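Local coordinates for tailspike protein (Acinetobacter phage vB_ApiP_P1, PDB 6E1R) that probably binds and hydrolyses surface polysaccharide of its Acinetobacter host during infection, at the interface of chains A and B. Sequence-based numbering; all coordinates share one arbitrary frame. Chains: chain A/B, Tailspike protein.

Contact 1: the interface of chains A and B. Residues chain A 307, 338, 364; chain B 249, 274-275, 298-299.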
loop_
_atom_site.group_PDB
_atom_site.type_symbol
_atom_site.label_atom_id
_atom_site.label_comp_id
_atom_site.label_asym_id
_atom_site.label_seq_id
_atom_site.Cartn_x
_atom_site.Cartn_y
_atom_site.Cartn_z
ATOM N N TYR A 307 9.077 5.375 8.754
ATOM C CA TYR A 307 9.641 5.436 10.094
ATOM C C TYR A 307 8.816 6.366 10.970
ATOM O O TYR A 307 8.397 7.440 10.531
ATOM C CB TYR A 307 11.094 5.932 10.083
ATOM C CG TYR A 307 12.072 5.018 9.389
ATOM C CD1 TYR A 307 12.146 4.975 8.004
ATOM C CD2 TYR A 307 12.944 4.218 10.117
ATOM C CE1 TYR A 307 13.042 4.150 7.366
ATOM C CE2 TYR A 307 13.847 3.389 9.485
ATOM C CZ TYR A 307 13.892 3.360 8.107
ATOM O OH TYR A 307 14.788 2.535 7.470
ATOM N N HIS A 338 8.750 1.141 10.826
ATOM C CA HIS A 338 9.873 0.997 11.745
ATOM C C HIS A 338 9.682 1.994 12.882
ATOM O O HIS A 338 9.743 3.209 12.667
ATOM C CB HIS A 338 11.194 1.227 11.018
ATOM C CG HIS A 338 12.401 0.907 11.842
ATOM N ND1 HIS A 338 13.042 -0.311 11.780
ATOM C CD2 HIS A 338 13.079 1.641 12.756
ATOM C CE1 HIS A 338 14.067 -0.312 12.612
ATOM N NE2 HIS A 338 14.111 0.860 13.220
ATOM N N TYR A 364 8.097 -2.877 13.562
ATOM C CA TYR A 364 9.368 -3.298 14.137
ATOM C C TYR A 364 10.000 -2.130 14.877
ATOM O O TYR A 364 10.151 -1.045 14.307
ATOM C CB TYR A 364 10.307 -3.806 13.035
ATOM C CG TYR A 364 11.621 -4.376 13.521
ATOM C CD1 TYR A 364 12.721 -3.555 13.738
ATOM C CD2 TYR A 364 11.770 -5.739 13.738
ATOM C CE1 TYR A 364 13.926 -4.074 14.175
ATOM C CE2 TYR A 364 12.972 -6.267 14.173
ATOM C CZ TYR A 364 14.046 -5.431 14.389
ATOM O OH TYR A 364 15.244 -5.953 14.821
ATOM N N ASN B 249 19.248 2.186 4.859
ATOM C CA ASN B 249 17.886 2.316 5.351
ATOM C C ASN B 249 17.042 3.168 4.409
ATOM O O ASN B 249 17.560 3.958 3.616
ATOM C CB ASN B 249 17.865 2.933 6.758
ATOM C CG ASN B 249 18.737 2.175 7.744
ATOM O OD1 ASN B 249 18.943 0.968 7.610
ATOM N ND2 ASN B 249 19.251 2.881 8.746
ATOM N N THR B 274 17.168 -1.264 7.163
ATOM C CA THR B 274 15.736 -1.258 7.420
ATOM C C THR B 274 14.973 -0.591 6.283
ATOM O O THR B 274 15.482 0.309 5.610
ATOM C CB THR B 274 15.420 -0.528 8.730
ATOM O OG1 THR B 274 15.919 0.814 8.664
ATOM C CG2 THR B 274 16.070 -1.237 9.898
ATOM N N GLN B 275 13.740 -1.057 6.073
ATOM C CA GLN B 275 12.748 -0.392 5.226
ATOM C C GLN B 275 13.212 -0.309 3.767
ATOM O O GLN B 275 13.583 0.745 3.247
ATOM C CB GLN B 275 12.407 0.994 5.785
ATOM C CG GLN B 275 11.726 0.953 7.142
ATOM C CD GLN B 275 10.302 0.449 7.058
ATOM O OE1 GLN B 275 9.547 0.841 6.168
ATOM N NE2 GLN B 275 9.925 -0.430 7.982
ATOM N N SER B 298 16.937 -5.955 8.712
ATOM C CA SER B 298 15.955 -5.894 9.782
ATOM C C SER B 298 14.792 -5.037 9.302
ATOM O O SER B 298 14.832 -4.464 8.209
ATOM C CB SER B 298 16.560 -5.337 11.077
ATOM O OG SER B 298 17.054 -4.026 10.891
ATOM N N SER B 299 13.733 -4.980 10.122
ATOM C CA SER B 299 12.480 -4.296 9.808
ATOM C C SER B 299 11.770 -5.034 8.672
ATOM O O SER B 299 12.400 -5.828 7.963
ATOM C CB SER B 299 12.739 -2.827 9.452
ATOM O OG SER B 299 11.747 -1.973 9.994
#
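A:His338 meets B:Ser299 through a side-chain hydrogen bond at the seam between two subunits of the tailspike trimer, here the C-terminal part of the protein without its N-terminal region, where strands of the elongated, beta-helix-like body of chain A face loops of chain B. The imidazole ND1 lies 2.8 Å from the hydroxyl OG of B:Ser299, with an angle of 156° at the hydrogen; the coordinates do not show which of the two is the donor. CG of A:His338 stands anti to the backbone N, which carries the ring out toward chain B, and its CE1 comes to 3.5 Å from the methyl CG2 of B:Thr274, the two side chains crossing at about a right angle. On one flank of the histidine, A:Tyr364 turns a ring face to the backbone of B:Ser299, whose N sits 3.9 Å above the plane and over the ring centre. On the other flank A:Tyr307 passes B:Gln275 in the opposite direction, its phenol carbon CZ 3.4 Å from CG of the glutamine. The ring and amide planes are 69° apart. The phenol OH ends beside the backbone O of B:Thr274 at 3.0 Å, a pair suited to a hydrogen bond from the tyrosine; B:Thr274 OG1 is modelled too near this oxygen for that pair to be interpreted. Bonds within chain B help to position these partners. The bend of B:Gln275 at chi2 returns its amide toward B:Ser299, and NE2 donates to OG nearly in the amide plane, so one hydroxyl is gripped from both chains. Behind B:Thr274, its backbone N donates to OD1 of B:Asn249, the donor tilted 34° from the carbonyl plane.

Contact 2: the interface of chains A and B. Residues chain A 425-429; chain B 428, 430, 432-433.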
loop_
_atom_site.group_PDB
_atom_site.type_symbol
_atom_site.label_atom_id
_atom_site.label_comp_id
_atom_site.label_asym_id
_atom_site.label_seq_id
_atom_site.Cartn_x
_atom_site.Cartn_y
_atom_site.Cartn_z
ATOM N N ILE A 425 -9.948 -25.494 12.925
ATOM C CA ILE A 425 -8.833 -25.195 13.814
ATOM C C ILE A 425 -8.336 -26.514 14.382
ATOM O O ILE A 425 -9.095 -27.236 15.040
ATOM C CB ILE A 425 -9.241 -24.228 14.937
ATOM C CG1 ILE A 425 -9.818 -22.940 14.347
ATOM C CG2 ILE A 425 -8.050 -23.919 15.829
ATOM C CD1 ILE A 425 -10.391 -22.003 15.383
ATOM N N THR A 426 -7.069 -26.836 14.122
ATOM C CA THR A 426 -6.535 -28.119 14.564
ATOM C C THR A 426 -6.479 -28.195 16.086
ATOM O O THR A 426 -6.986 -29.148 16.689
ATOM C CB THR A 426 -5.149 -28.352 13.962
ATOM O OG1 THR A 426 -5.208 -28.175 12.542
ATOM C CG2 THR A 426 -4.670 -29.763 14.270
ATOM N N ASN A 427 -5.872 -27.198 16.724
ATOM C CA ASN A 427 -5.727 -27.157 18.178
ATOM C C ASN A 427 -6.385 -25.880 18.692
ATOM O O ASN A 427 -5.814 -24.791 18.580
ATOM C CB ASN A 427 -4.258 -27.232 18.584
ATOM C CG ASN A 427 -3.609 -28.538 18.171
ATOM O OD1 ASN A 427 -3.608 -29.509 18.926
ATOM N ND2 ASN A 427 -3.051 -28.566 16.967
ATOM N N LEU A 428 -7.578 -26.013 19.259
ATOM C CA LEU A 428 -8.349 -24.881 19.754
ATOM C C LEU A 428 -8.314 -24.862 21.275
ATOM O O LEU A 428 -8.522 -25.895 21.918
ATOM C CB LEU A 428 -9.797 -24.948 19.267
ATOM C CG LEU A 428 -10.746 -23.897 19.846
ATOM C CD1 LEU A 428 -10.349 -22.496 19.398
ATOM C CD2 LEU A 428 -12.177 -24.205 19.455
ATOM N N THR A 429 -8.057 -23.687 21.842
ATOM C CA THR A 429 -8.071 -23.482 23.287
ATOM C C THR A 429 -9.154 -22.454 23.589
ATOM O O THR A 429 -8.954 -21.252 23.388
ATOM C CB THR A 429 -6.708 -23.021 23.797
ATOM O OG1 THR A 429 -5.721 -24.015 23.494
ATOM C CG2 THR A 429 -6.749 -22.799 25.301
ATOM N N LEU B 428 -17.762 -24.847 13.088
ATOM C CA LEU B 428 -16.397 -25.019 13.568
ATOM C C LEU B 428 -16.022 -26.493 13.533
ATOM O O LEU B 428 -16.800 -27.346 13.973
ATOM C CB LEU B 428 -16.245 -24.467 14.987
ATOM C CG LEU B 428 -14.906 -24.720 15.677
ATOM C CD1 LEU B 428 -13.779 -23.993 14.960
ATOM C CD2 LEU B 428 -14.984 -24.296 17.132
ATOM N N SER B 430 -13.066 -28.690 15.001
ATOM C CA SER B 430 -11.902 -28.750 15.880
ATOM C C SER B 430 -12.066 -29.950 16.800
ATOM O O SER B 430 -12.921 -29.938 17.691
ATOM C CB SER B 430 -11.750 -27.461 16.684
ATOM O OG SER B 430 -10.569 -27.492 17.465
ATOM N N LYS B 432 -9.235 -31.546 18.451
ATOM C CA LYS B 432 -8.317 -31.371 19.577
ATOM C C LYS B 432 -8.577 -30.032 20.273
ATOM O O LYS B 432 -7.727 -29.146 20.343
ATOM C CB LYS B 432 -6.872 -31.494 19.111
ATOM C CG LYS B 432 -6.501 -32.894 18.651
ATOM C CD LYS B 432 -5.015 -33.020 18.363
ATOM C CE LYS B 432 -4.678 -34.410 17.848
ATOM N NZ LYS B 432 -3.221 -34.572 17.595
ATOM N N HIS B 433 -9.797 -29.904 20.789
ATOM C CA HIS B 433 -10.243 -28.712 21.500
ATOM C C HIS B 433 -10.072 -28.938 22.998
ATOM O O HIS B 433 -10.636 -29.888 23.553
ATOM C CB HIS B 433 -11.700 -28.401 21.156
ATOM C CG HIS B 433 -12.285 -27.269 21.943
ATOM N ND1 HIS B 433 -13.639 -27.141 22.164
ATOM C CD2 HIS B 433 -11.703 -26.209 22.554
ATOM C CE1 HIS B 433 -13.867 -26.055 22.880
ATOM N NE2 HIS B 433 -12.708 -25.472 23.132
#
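Parallel beta bridges join A:Asn427 to B:Lys432 and A:Leu428 to B:His433, making this contact an intersubunit strand pairing of a trimeric tailspike, set between the elongated body and the strand-rich C-terminal part. The tight portion surrounds A:Leu428. Its CG is anti to the backbone N (chi1 173°), which lays the side chain alongside B:His433 with both pointing the same way. Methyl CD2 then rests over one imidazole face, displaced toward the rim and 3.9 Å from the ring centroid, a CH-pi contact. At the ring edge, in plane, the backbone O of A:Leu428 approaches CD2 of the histidine, so a single leucine meets the imidazole at both face and edge. The same methyl touches its counterpart, CD2 of B:Leu428, at 3.6 Å; equivalent residues of two subunits thus meet through the same branch. The other branch of B:Leu428, CD1, reaches CD1 of A:Ile425 at 4.0 Å and extends the apolar cluster. Beside it, the hydroxyl OG of B:Ser430 donates to the backbone O of A:Ile425 over 2.8 Å, approaching tilted 32° from the carbonyl plane. The opposite flank is looser in its bonding, although chain A buries much of B:Lys432. There the backbone N of A:Leu428 gives a weak hydrogen bond to the backbone O of B:Lys432, and A:Asn427 runs side by side with the lysine. Its amide OD1 stays 3.8 Å from CD of B:Lys432, a contact with the aliphatic stem. Beyond it the extended chain carries the ammonium NZ past the asparagine, probably toward solvent, while CB of the lysine lies 3.4 Å from the backbone O of A:Thr426.

Contact 1 and contact 2 belong to the same A–B interface, and the centres of their C-alpha atoms lie about 35 Å apart. They share no residues: contact 1 sets strands 306-309, 337-338 and 364-367 of chain A against chain B loops, whereas contact 2 uses the end of chain A strand 422-425, strand 428-429 of both chains and chain B strand 432-433. Largely different surfaces of identical chains meet, as suits the three-copy assembly, although Leu428 of both takes part in contact 2. Side-chain packing and hydrogen bonding along the body, with backbone pairing nearer the C-terminus, may help to hold neighbouring subunits in register.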